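Long-range contacts in aminoglycoside phosphotransferase (Alicyclobacillus acidocaldarius subsp. acidocaldarius, PDB 4PDY), which probably transfers phosphate groups to a substrate, has a protein-kinase-like fold and is seen here with a bound histidine: residues 21-26 with 45-50; 53-58 with 107-112. All coordinates share one frame; numbering follows the deposited sequence. Where two conformers were deposited one is given.

Contact 1: residues 21-26 with 45-50; sequences PLIPQA and EVWTDS
The extended chain 21-24, which turns into a short helix with P24 at its N-cap, passes the strand that holds E45 and W47 without pairing its backbone to it, the nearest CA atoms, those of I23 and E45, lying 7.7 Å apart. The E45 side chain spans the gap, its CG anti to the backbone N (chi1 -166°) and the chain extended beyond CG, so that the carboxylate reaches the I23 backbone. There the amide N of I23 gives a nearly straight hydrogen bond of 2.8 Å to E45 OE1, on the syn lone pair. Water 1 donates to the same OE1 and to P21 O, bridging the two segments beside the direct bond. The other oxygen, E45 OE2, accepts a hydrogen bond from W47 NE1 on its anti lone pair, with 2.8 Å between the two atoms, and lies near the indole plane, which would hold the carboxylate in its rotation. Strand 44-49 belongs to the antiparallel sheet of the kinase-like N-terminal lobe, and R38 on the adjoining strand 35-41 forms a salt bridge with OE2 and a hydrogen bond with I23 O. This buried carboxylate is therefore likely to stay ionised. Apolar atoms close around it: L22 CD2 comes within 3.5 Å of E45 OE1, the two side chains crossing at about a right angle, while I23 crosses obliquely over the carboxylate. An alanine in place of E45 would probably loosen the 21-24 chain from the sheet and disturb the setting of W47 and R38. I23 CD1 reaches W47 CZ2 at 4.2 Å, approaching the indole obliquely.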
ATOM      1  N   PRO A  21       7.115  -7.886  22.287  1.00 23.21           N
ATOM      2  CA  PRO A  21       7.132  -9.122  23.070  1.00 23.06           C
ATOM      3  C   PRO A  21       7.598 -10.346  22.226  1.00 19.62           C
ATOM      4  O   PRO A  21       7.208 -10.491  21.077  1.00 19.63           O
ATOM      5  CB  PRO A  21       5.671  -9.270  23.533  1.00 25.08           C
ATOM      6  CG  PRO A  21       5.039  -7.939  23.314  1.00 25.38           C
ATOM      7  CD  PRO A  21       5.772  -7.293  22.184  1.00 24.48           C
ATOM      8  N   LEU A  22       8.475 -11.182  22.771  1.00 20.18           N
ATOM      9  CA  LEU A  22       8.864 -12.407  22.079  1.00 20.08           C
ATOM     10  C   LEU A  22       7.638 -13.293  21.919  1.00 16.99           C
ATOM     11  O   LEU A  22       6.750 -13.325  22.784  1.00 19.45           O
ATOM     12  CB  LEU A  22       9.963 -13.167  22.833  1.00 26.37           C
ATOM     13  CG  LEU A  22      11.411 -12.739  22.567  1.00 29.36           C
ATOM     14  CD1 LEU A  22      12.298 -13.322  23.650  1.00 34.47           C
ATOM     15  CD2 LEU A  22      11.898 -13.168  21.185  1.00 31.79           C
ATOM     16  N   ILE A  23       7.578 -13.995  20.803  1.00 14.87           N
ATOM     17  CA  ILE A  23       6.546 -14.996  20.601  1.00 15.28           C
ATOM     18  C   ILE A  23       6.702 -16.076  21.680  1.00 14.42           C
ATOM     19  O   ILE A  23       7.827 -16.492  21.967  1.00 15.38           O
ATOM     20  CB  ILE A  23       6.613 -15.574  19.168  1.00 14.59           C
ATOM     21  CG1 ILE A  23       6.317 -14.455  18.162  1.00 15.22           C
ATOM     22  CG2 ILE A  23       5.705 -16.794  19.008  1.00 13.49           C
ATOM     23  CD1 ILE A  23       6.450 -14.839  16.716  1.00 14.93           C
ATOM     24  N   PRO A  24       5.592 -16.555  22.264  1.00 14.85           N
ATOM     25  CA  PRO A  24       5.745 -17.610  23.265  1.00 14.59           C
ATOM     26  C   PRO A  24       6.419 -18.860  22.681  1.00 13.68           C
ATOM     27  O   PRO A  24       6.133 -19.250  21.561  1.00 13.40           O
ATOM     28  CB  PRO A  24       4.299 -17.894  23.710  1.00 15.37           C
ATOM     29  CG  PRO A  24       3.585 -16.627  23.421  1.00 17.75           C
ATOM     30  CD  PRO A  24       4.194 -16.092  22.174  1.00 16.06           C
ATOM     31  N   GLN A  25       7.313 -19.481  23.445  1.00 14.22           N
ATOM     32  CA  GLN A  25       7.983 -20.702  23.002  1.00 13.09           C
ATOM     33  C   GLN A  25       7.011 -21.784  22.594  1.00 11.79           C
ATOM     34  O   GLN A  25       7.290 -22.552  21.671  1.00 11.95           O
ATOM     35  CB  GLN A  25       8.892 -21.245  24.099  1.00 15.98           C
ATOM     36  CG  GLN A  25       9.642 -22.530  23.751  1.00 18.95           C
ATOM     37  CD  GLN A  25      10.567 -22.391  22.552  1.00 20.14           C
ATOM     38  OE1 GLN A  25      11.395 -21.477  22.490  1.00 24.11           O
ATOM     39  NE2 GLN A  25      10.440 -23.315  21.595  1.00 18.41           N
ATOM     40  N   ALA A  26       5.858 -21.872  23.259  1.00 13.05           N
ATOM     41  CA  ALA A  26       4.902 -22.929  22.921  1.00 13.15           C
ATOM     42  C   ALA A  26       4.442 -22.812  21.459  1.00 11.74           C
ATOM     43  O   ALA A  26       4.133 -23.814  20.828  1.00 12.00           O
ATOM     44  CB  ALA A  26       3.712 -22.921  23.863  1.00 16.08           C
ATOM     45  N   GLU A  45       9.225 -11.571  13.741  1.00 13.29           N
ATOM     46  CA  GLU A  45      10.264 -12.211  14.521  1.00 12.84           C
ATOM     47  C   GLU A  45      11.039 -13.149  13.619  1.00 12.24           C
ATOM     48  O   GLU A  45      10.472 -13.916  12.860  1.00 13.23           O
ATOM     49  CB  GLU A  45       9.625 -12.987  15.672  1.00 14.43           C
ATOM     50  CG  GLU A  45      10.607 -13.420  16.733  1.00 14.82           C
ATOM     51  CD  GLU A  45       9.923 -14.046  17.934  1.00 13.56           C
ATOM     52  OE1 GLU A  45       9.385 -13.296  18.781  1.00 18.51           O
ATOM     53  OE2 GLU A  45       9.926 -15.288  18.043  1.00 14.26           O
ATOM     54  N   VAL A  46      12.363 -13.075  13.704  1.00 11.58           N
ATOM     55  CA  VAL A  46      13.232 -13.938  12.920  1.00 11.11           C
ATOM     56  C   VAL A  46      13.559 -15.177  13.740  1.00  9.04           C
ATOM     57  O   VAL A  46      13.992 -15.056  14.883  1.00 12.49           O
ATOM     58  CB  VAL A  46      14.534 -13.214  12.538  1.00 14.03           C
ATOM     59  CG1 VAL A  46      15.464 -14.104  11.695  1.00 13.28           C
ATOM     60  CG2 VAL A  46      14.206 -11.928  11.821  1.00 15.84           C
ATOM     61  N   TRP A  47      13.328 -16.345  13.170  1.00  9.88           N
ATOM     62  CA  TRP A  47      13.670 -17.629  13.768  1.00  9.91           C
ATOM     63  C   TRP A  47      14.799 -18.272  12.956  1.00 10.27           C
ATOM     64  O   TRP A  47      14.710 -18.330  11.738  1.00 10.49           O
ATOM     65  CB  TRP A  47      12.478 -18.575  13.708  1.00 10.12           C
ATOM     66  CG  TRP A  47      11.306 -18.201  14.523  1.00 10.24           C
ATOM     67  CD1 TRP A  47      11.170 -17.126  15.362  1.00 11.15           C
ATOM     68  CD2 TRP A  47      10.064 -18.915  14.584  1.00  9.49           C
ATOM     69  NE1 TRP A  47       9.918 -17.140  15.955  1.00 11.01           N
ATOM     70  CE2 TRP A  47       9.235 -18.239  15.496  1.00  9.54           C
ATOM     71  CE3 TRP A  47       9.598 -20.086  13.989  1.00  9.12           C
ATOM     72  CZ2 TRP A  47       7.945 -18.676  15.784  1.00 10.66           C
ATOM     73  CZ3 TRP A  47       8.318 -20.515  14.277  1.00 10.12           C
ATOM     74  CH2 TRP A  47       7.520 -19.819  15.182  1.00 10.67           C
ATOM     75  N   THR A  48      15.840 -18.768  13.631  1.00 11.11           N
ATOM     76  CA  THR A  48      16.997 -19.303  12.957  1.00 10.87           C
ATOM     77  C   THR A  48      17.303 -20.708  13.479  1.00  9.57           C
ATOM     78  O   THR A  48      17.264 -20.922  14.696  1.00 11.12           O
ATOM     79  CB  THR A  48      18.188 -18.358  13.185  1.00 13.89           C
ATOM     80  OG1 THR A  48      17.826 -17.025  12.778  1.00 14.81           O
ATOM     81  CG2 THR A  48      19.355 -18.779  12.389  1.00 13.43           C
ATOM     82  N   ASP A  49      17.569 -21.647  12.574  1.00 10.68           N
ATOM     83  CA  ASP A  49      17.939 -23.023  12.943  1.00 11.77           C
ATOM     84  C   ASP A  49      19.461 -23.143  13.090  1.00 13.17           C
ATOM     85  O   ASP A  49      20.172 -22.147  12.974  1.00 11.75           O
ATOM     86  CB  ASP A  49      17.313 -24.068  11.989  1.00 12.94           C
ATOM     87  CG  ASP A  49      17.945 -24.109  10.604  1.00 12.56           C
ATOM     88  OD1 ASP A  49      19.023 -23.511  10.388  1.00 12.40           O
ATOM     89  OD2 ASP A  49      17.356 -24.793   9.725  1.00 16.86           O
ATOM     90  N   SER A  50      19.939 -24.351  13.339  1.00 15.33           N
ATOM     91  CA  SER A  50      21.368 -24.550  13.588  1.00 15.94           C
ATOM     92  C   SER A  50      22.268 -24.318  12.379  1.00 15.34           C
ATOM     93  O   SER A  50      23.497 -24.178  12.518  1.00 21.16           O
ATOM     94  CB  SER A  50      21.629 -25.953  14.132  1.00 18.76           C
ATOM     95  OG  SER A  50      21.407 -26.930  13.140  1.00 22.44           O
TER
HETATM   96  O   HOH W   1       8.804 -10.570  18.483  1.00 29.45           O

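Contact 2: residues 53-58 with 107-112. With HIS (histidine), chain B.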
ATOM      1  N   ARG A  53      19.492 -21.124   8.717  1.00 11.18           N
ATOM      2  CA  ARG A  53      18.314 -20.893   7.884  1.00 10.57           C
ATOM      3  C   ARG A  53      17.308 -20.107   8.682  1.00 11.47           C
ATOM      4  O   ARG A  53      17.062 -20.419   9.845  1.00 10.69           O
ATOM      5  CB  ARG A  53      17.710 -22.200   7.419  1.00 12.83           C
ATOM      6  CG  ARG A  53      16.554 -21.950   6.474  1.00 17.42           C
ATOM      7  CD  ARG A  53      16.207 -23.150   5.645  1.00 21.17           C
ATOM      8  NE  ARG A  53      15.252 -22.716   4.618  1.00 26.43           N
ATOM      9  CZ  ARG A  53      15.060 -23.308   3.451  1.00 26.47           C
ATOM     10  NH1 ARG A  53      15.739 -24.400   3.123  1.00 28.96           N
ATOM     11  NH2 ARG A  53      14.175 -22.795   2.601  1.00 31.39           N
ATOM     12  N   ARG A  54      16.733 -19.085   8.037  0.50 11.97           N
ATOM     13  CA  ARG A  54      15.853 -18.116   8.679  0.50 10.29           C
ATOM     14  C   ARG A  54      14.383 -18.321   8.272  0.50  9.86           C
ATOM     15  O   ARG A  54      14.096 -18.742   7.153  0.50 10.21           O
ATOM     16  CB  ARG A  54      16.282 -16.693   8.302  0.50 11.84           C
ATOM     17  CG  ARG A  54      17.659 -16.262   8.809  0.50 12.70           C
ATOM     18  CD  ARG A  54      17.942 -14.770   8.637  0.50 15.61           C
ATOM     19  NE  ARG A  54      18.724 -14.262   9.770  0.50 20.32           N
ATOM     20  CZ  ARG A  54      18.752 -13.001  10.203  0.50 20.48           C
ATOM     21  NH1 ARG A  54      18.057 -12.037   9.590  0.50 19.95           N
ATOM     22  NH2 ARG A  54      19.484 -12.705  11.271  0.50 19.55           N
ATOM     23  N   TYR A  55      13.493 -18.011   9.206  1.00  9.03           N
ATOM     24  CA  TYR A  55      12.054 -17.967   8.990  1.00  8.71           C
ATOM     25  C   TYR A  55      11.546 -16.670   9.595  1.00 10.96           C
ATOM     26  O   TYR A  55      12.080 -16.199  10.591  1.00 11.54           O
ATOM     27  CB  TYR A  55      11.374 -19.159   9.645  1.00  9.45           C
ATOM     28  CG  TYR A  55      11.920 -20.462   9.179  1.00 11.86           C
ATOM     29  CD1 TYR A  55      13.050 -21.025   9.792  1.00 14.45           C
ATOM     30  CD2 TYR A  55      11.340 -21.130   8.131  1.00 13.03           C
ATOM     31  CE1 TYR A  55      13.566 -22.202   9.342  1.00 16.24           C
ATOM     32  CE2 TYR A  55      11.852 -22.320   7.675  1.00 15.42           C
ATOM     33  CZ  TYR A  55      12.972 -22.856   8.290  1.00 16.94           C
ATOM     34  OH  TYR A  55      13.457 -24.049   7.854  1.00 24.07           O
ATOM     35  N   ALA A  56      10.500 -16.111   8.965  1.00 10.40           N
ATOM     36  CA  ALA A  56       9.820 -14.925   9.463  1.00 10.53           C
ATOM     37  C   ALA A  56       8.522 -15.353  10.146  1.00 10.49           C
ATOM     38  O   ALA A  56       7.658 -15.949   9.486  1.00 10.79           O
ATOM     39  CB  ALA A  56       9.487 -14.006   8.295  1.00 11.91           C
ATOM     40  N   ALA A  57       8.372 -15.044  11.423  1.00  9.36           N
ATOM     41  CA  ALA A  57       7.167 -15.373  12.173  1.00 10.27           C
ATOM     42  C   ALA A  57       6.414 -14.078  12.466  1.00  9.98           C
ATOM     43  O   ALA A  57       6.982 -13.104  12.933  1.00 13.26           O
ATOM     44  CB  ALA A  57       7.551 -16.084  13.450  1.00 11.87           C
ATOM     45  N   LYS A  58       5.126 -14.084  12.150  1.00 10.31           N
ATOM     46  CA  LYS A  58       4.284 -12.914  12.302  1.00 10.35           C
ATOM     47  C   LYS A  58       3.211 -13.161  13.359  1.00  9.64           C
ATOM     48  O   LYS A  58       2.485 -14.156  13.276  1.00 10.61           O
ATOM     49  CB  LYS A  58       3.604 -12.604  10.970  1.00 10.55           C
ATOM     50  CG  LYS A  58       2.644 -11.401  11.013  1.00 12.52           C
ATOM     51  CD  LYS A  58       3.361 -10.081  11.261  1.00 14.35           C
ATOM     52  CE  LYS A  58       2.412  -8.884  11.337  1.00 19.25           C
ATOM     53  NZ  LYS A  58       1.838  -8.582  10.005  1.00 21.64           N
ATOM     54  N   VAL A 107       4.011 -18.327   9.819  1.00  9.06           N
ATOM     55  CA  VAL A 107       5.440 -18.373   9.564  1.00  9.55           C
ATOM     56  C   VAL A 107       5.650 -18.543   8.067  1.00  9.36           C
ATOM     57  O   VAL A 107       4.958 -19.331   7.414  1.00 10.16           O
ATOM     58  CB  VAL A 107       6.065 -19.564  10.334  1.00  9.78           C
ATOM     59  CG1 VAL A 107       7.538 -19.692  10.026  1.00 10.79           C
ATOM     60  CG2 VAL A 107       5.857 -19.438  11.843  1.00 10.55           C
ATOM     61  N   THR A 108       6.650 -17.832   7.546  1.00  9.36           N
ATOM     62  CA  THR A 108       7.088 -18.016   6.166  1.00  9.78           C
ATOM     63  C   THR A 108       8.587 -18.271   6.107  1.00  9.78           C
ATOM     64  O   THR A 108       9.363 -17.987   7.046  1.00 11.56           O
ATOM     65  CB  THR A 108       6.786 -16.809   5.259  1.00 11.56           C
ATOM     66  OG1 THR A 108       7.539 -15.673   5.666  1.00 14.43           O
ATOM     67  CG2 THR A 108       5.315 -16.436   5.278  1.00 12.16           C
ATOM     68  N   GLU A 109       9.000 -18.866   4.996  0.50  9.74           N
ATOM     69  CA  GLU A 109      10.421 -18.964   4.687  0.50 10.28           C
ATOM     70  C   GLU A 109      10.926 -17.533   4.624  0.50 12.13           C
ATOM     71  O   GLU A 109      10.172 -16.619   4.268  0.50 12.66           O
ATOM     72  CB  GLU A 109      10.656 -19.669   3.334  0.50 12.40           C
ATOM     73  CG  GLU A 109      10.096 -21.087   3.200  0.50 12.47           C
ATOM     74  CD  GLU A 109      10.826 -22.178   4.000  0.50 14.32           C
ATOM     75  OE1 GLU A 109      11.990 -21.995   4.416  0.50 16.98           O
ATOM     76  OE2 GLU A 109      10.225 -23.262   4.203  0.50 16.50           O
ATOM     77  N   TRP A 110      12.191 -17.320   4.960  1.00 15.21           N
ATOM     78  CA  TRP A 110      12.787 -16.026   4.840  1.00 15.23           C
ATOM     79  C   TRP A 110      13.066 -15.662   3.409  1.00 16.52           C
ATOM     80  O   TRP A 110      13.513 -16.497   2.630  1.00 21.28           O
ATOM     81  CB  TRP A 110      14.137 -16.056   5.520  1.00 18.77           C
ATOM     82  CG  TRP A 110      14.768 -14.762   5.605  1.00 18.07           C
ATOM     83  CD1 TRP A 110      15.831 -14.272   4.866  1.00 20.23           C
ATOM     84  CD2 TRP A 110      14.446 -13.779   6.551  1.00 18.60           C
ATOM     85  NE1 TRP A 110      16.140 -13.006   5.301  1.00 22.46           N
ATOM     86  CE2 TRP A 110      15.301 -12.685   6.338  1.00 20.81           C
ATOM     87  CE3 TRP A 110      13.505 -13.716   7.581  1.00 20.50           C
ATOM     88  CZ2 TRP A 110      15.216 -11.535   7.094  1.00 23.77           C
ATOM     89  CZ3 TRP A 110      13.420 -12.585   8.319  1.00 26.04           C
ATOM     90  CH2 TRP A 110      14.274 -11.510   8.092  1.00 25.46           C
ATOM     91  N   VAL A 111      12.810 -14.404   3.068  1.00 15.24           N
ATOM     92  CA  VAL A 111      13.135 -13.865   1.764  1.00 16.64           C
ATOM     93  C   VAL A 111      14.302 -12.907   1.886  1.00 16.19           C
ATOM     94  O   VAL A 111      14.205 -11.888   2.563  1.00 16.61           O
ATOM     95  CB  VAL A 111      11.940 -13.113   1.153  1.00 17.64           C
ATOM     96  CG1 VAL A 111      12.349 -12.579  -0.204  1.00 16.50           C
ATOM     97  CG2 VAL A 111      10.744 -14.040   1.060  1.00 19.85           C
ATOM     98  N   SER A 112      15.408 -13.254   1.238  1.00 19.07           N
ATOM     99  CA  SER A 112      16.578 -12.397   1.208  1.00 20.88           C
ATOM    100  C   SER A 112      16.306 -11.217   0.295  1.00 17.23           C
ATOM    101  O   SER A 112      15.839 -11.380  -0.830  1.00 20.87           O
ATOM    102  CB  SER A 112      17.809 -13.162   0.692  1.00 23.18           C
ATOM    103  OG  SER A 112      18.107 -14.264   1.519  1.00 29.69           O
TER
HETATM  104  N   HIS B 401      14.536  -9.943   4.110  1.00 46.96           N
HETATM  105  CA  HIS B 401      13.629  -8.935   4.649  1.00 42.08           C
HETATM  106  C   HIS B 401      14.431  -7.694   5.028  1.00 36.73           C
HETATM  107  O   HIS B 401      14.803  -7.496   6.129  1.00 48.44           O
HETATM  108  CB  HIS B 401      12.880  -9.450   5.884  1.00 46.47           C
HETATM  109  CG  HIS B 401      11.880 -10.535   5.608  1.00 39.56           C
HETATM  110  ND1 HIS B 401      10.608 -10.516   6.142  1.00 40.71           N
HETATM  111  CD2 HIS B 401      11.965 -11.679   4.885  1.00 36.94           C
HETATM  112  CE1 HIS B 401       9.951 -11.594   5.752  1.00 28.64           C
HETATM  113  NE2 HIS B 401      10.747 -12.313   4.982  1.00 28.08           N
HETATM  114  OXT HIS B 401      14.713  -6.847   4.172  1.00 52.14           O
HETATM  115  O   HOH W   2      13.751 -20.275   4.969  1.00 17.59           O
HETATM  116  O   HOH W   3      11.666 -25.192   5.472  1.00 28.83           O
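Backbone hydrogen bonds join strands 54-58 and 107-109 as antiparallel neighbours, A56 and T108 forming a hydrogen-bonded pair in which A56 N reaches T108 O and T108 N reaches A56 O, both at 2.9 Å and in the carbonyl planes. Past the strand end W110 N still bonds R54 O, but from above the carbonyl plane, and V111 O accepts a 2.5 Å hydrogen bond from N of the bound histidine. A57 CB meets V107 CG2 on one face of the sheet. The W110 indole, its CG anti to the backbone N (chi1 -173°), is covered on both faces: R54 CD makes a CH-pi contact 4.1 Å from the centroid of the five-membered ring, and the ligand imidazole lies over the opposite face. A56 CB, 3.5 Å from the ligand CE1, adds to this wall. The charged pair lies beside the Y55 ring: R53 NH2 meets E109 OE1 at 3.0 Å in a salt bridge whose hydrogen bond is weak, while water 2 links R53 NE, R54 O and E109 OE1. Held between R54 and the ligand, the indole is likely to be limited in its rotation, and V111 O would favour a protonated ligand amine.

In the fold
Contact 1 and contact 2 meet at one antiparallel sheet, their centres 11 Å apart, where strands 44-49 and 54-60 lie side by side. Probable backbone hydrogen bonds run from A57 N to E45 O and from Y55 N to W47 O, each 2.8 Å. The indole of W47 is the shared side chain: its CE2 packs at 3.4 Å on A57 CB, and its CZ3 at 3.6 Å on V107 CG2. Only contact 2 touches the bound histidine, giving A56, W110 and V111 to a pocket that G113, Q114, P115, L232 and I242 complete, whereas the E45 side chain of contact 1 lies about 10 Å from that ligand.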